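Local coordinates for hypothetical protein yppE (PDB 2IM8), which is of unknown function, an uncharacterised Bacillus subtilis member of the DUF1798 family that folds as a bundle of four helices, at residues R65-V70 and E116-E120. Numbering follows the deposited sequence.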
# COMPACT_ATOMS: atom_id res chain seq x y z
N ARG A 65 -17.03 14.25 -2.53
CA ARG A 65 -16.86 15.02 -3.76
C ARG A 65 -16.28 14.08 -4.79
O ARG A 65 -15.28 13.41 -4.54
CB ARG A 65 -15.90 16.19 -3.53
CG ARG A 65 -16.49 17.37 -2.77
CD ARG A 65 -15.47 18.49 -2.63
NE ARG A 65 -14.48 18.21 -1.60
CZ ARG A 65 -14.66 18.42 -0.30
NH1 ARG A 65 -15.82 18.92 0.14
NH2 ARG A 65 -13.70 18.13 0.57
N ARG A 66 -16.91 14.00 -5.96
CA ARG A 66 -16.42 13.11 -7.01
C ARG A 66 -15.05 13.53 -7.51
O ARG A 66 -14.90 14.53 -8.22
CB ARG A 66 -17.42 13.06 -8.16
CG ARG A 66 -18.77 12.49 -7.76
CD ARG A 66 -19.55 11.98 -8.96
NE ARG A 66 -20.82 11.37 -8.58
CZ ARG A 66 -20.94 10.32 -7.77
NH1 ARG A 66 -19.86 9.76 -7.24
NH2 ARG A 66 -22.14 9.84 -7.48
N PRO A 67 -14.01 12.78 -7.13
CA PRO A 67 -12.64 13.08 -7.54
C PRO A 67 -12.45 12.93 -9.05
O PRO A 67 -13.19 12.21 -9.72
CB PRO A 67 -11.82 12.07 -6.75
CG PRO A 67 -12.71 10.89 -6.73
CD PRO A 67 -14.06 11.50 -6.39
N LYS A 68 -11.43 13.61 -9.56
CA LYS A 68 -11.13 13.60 -10.98
C LYS A 68 -10.39 12.34 -11.47
O LYS A 68 -10.77 11.76 -12.48
CB LYS A 68 -10.30 14.85 -11.31
CG LYS A 68 -9.90 15.02 -12.77
CD LYS A 68 -11.06 15.46 -13.65
CE LYS A 68 -11.78 14.27 -14.26
NZ LYS A 68 -12.85 14.70 -15.21
N TYR A 69 -9.37 11.92 -10.73
CA TYR A 69 -8.58 10.76 -11.16
C TYR A 69 -8.56 9.49 -10.31
O TYR A 69 -7.74 8.61 -10.56
CB TYR A 69 -7.13 11.20 -11.38
CG TYR A 69 -6.98 12.34 -12.36
CD1 TYR A 69 -7.66 12.34 -13.57
CD2 TYR A 69 -6.12 13.40 -12.09
CE1 TYR A 69 -7.49 13.37 -14.50
CE2 TYR A 69 -5.94 14.44 -13.00
CZ TYR A 69 -6.63 14.41 -14.21
OH TYR A 69 -6.45 15.43 -15.11
N VAL A 70 -9.44 9.36 -9.32
CA VAL A 70 -9.46 8.14 -8.51
C VAL A 70 -10.89 7.63 -8.34
O VAL A 70 -11.79 8.40 -8.03
CB VAL A 70 -8.85 8.37 -7.11
CG1 VAL A 70 -9.63 9.43 -6.37
CG2 VAL A 70 -8.86 7.07 -6.32
N GLU A 116 -5.09 13.71 -5.32
CA GLU A 116 -6.45 14.21 -5.11
C GLU A 116 -6.53 15.02 -3.82
O GLU A 116 -7.09 16.12 -3.79
CB GLU A 116 -7.47 13.06 -5.04
CG GLU A 116 -7.77 12.34 -6.35
CD GLU A 116 -8.46 13.22 -7.40
OE1 GLU A 116 -9.43 13.94 -7.05
OE2 GLU A 116 -8.06 13.17 -8.58
N ILE A 117 -5.97 14.47 -2.75
CA ILE A 117 -5.97 15.15 -1.47
C ILE A 117 -5.36 16.55 -1.58
O ILE A 117 -5.99 17.54 -1.24
CB ILE A 117 -5.20 14.35 -0.41
CG1 ILE A 117 -5.94 13.04 -0.11
CG2 ILE A 117 -5.02 15.19 0.84
CD1 ILE A 117 -5.23 12.14 0.88
N ALA A 118 -4.12 16.61 -2.08
CA ALA A 118 -3.42 17.88 -2.24
C ALA A 118 -4.18 18.86 -3.13
O ALA A 118 -4.23 20.06 -2.85
CB ALA A 118 -2.03 17.63 -2.81
N ARG A 119 -4.78 18.35 -4.20
CA ARG A 119 -5.53 19.18 -5.13
C ARG A 119 -6.77 19.80 -4.49
O ARG A 119 -7.03 21.00 -4.63
CB ARG A 119 -5.94 18.34 -6.35
CG ARG A 119 -6.59 19.13 -7.47
CD ARG A 119 -6.98 18.22 -8.62
NE ARG A 119 -8.07 17.32 -8.28
CZ ARG A 119 -9.31 17.72 -8.00
NH1 ARG A 119 -9.60 19.02 -8.01
NH2 ARG A 119 -10.26 16.84 -7.70
N GLU A 120 -7.53 18.98 -3.77
CA GLU A 120 -8.75 19.43 -3.11
C GLU A 120 -8.51 20.14 -1.78
O GLU A 120 -9.33 20.94 -1.35
CB GLU A 120 -9.69 18.24 -2.91
CG GLU A 120 -10.25 17.71 -4.21
CD GLU A 120 -10.43 16.21 -4.21
OE1 GLU A 120 -11.24 15.71 -3.40
OE2 GLU A 120 -9.77 15.54 -5.03
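Both carboxylate oxygens of Glu116 take backbone N-H groups from the loop 65-70. Tyr69 N gives OE2 of Glu116 a bond of 2.8 Å with an N-H...O angle of 157°. Lys68 N reaches OE1 of Glu116 at 3.2 Å, more bent at 141°; both donors sit above the carboxylate plane. Glu116 OE1 is gripped a second time from the opposite face, on its syn side, by Arg119 NH2 in a hydrogen-bonded salt bridge (3.1 Å), with the oxygen at the edge of the guanidinium and in its plane. Arg119 NH2 forms a second salt bridge to Glu120 OE2 at 3.0 Å, through charge alone, since that oxygen stands well out of the guanidinium plane. The protein is an all-helical four-helix bundle, and this salt-bridge network, near one end of it, ties the connection between helices 36-64 and 72-91 to the C-terminal turns of helix 96-121. With alanine in place of Glu116, the two loop N-H groups would probably lose their acceptor and Arg119 one of its two carboxylate partners. Aliphatic packing flanks the bonds, Val70 CG1 on Glu116 CG at 3.5 Å; Pro67 CB also comes close to the charged oxygen OE1 of Glu116. Pro67 and Val70 also touch Ile62 of helix 36-64. Lys68 CG, anti to the backbone N (chi1 -179°), lies over one face of the Tyr69 ring near the rim.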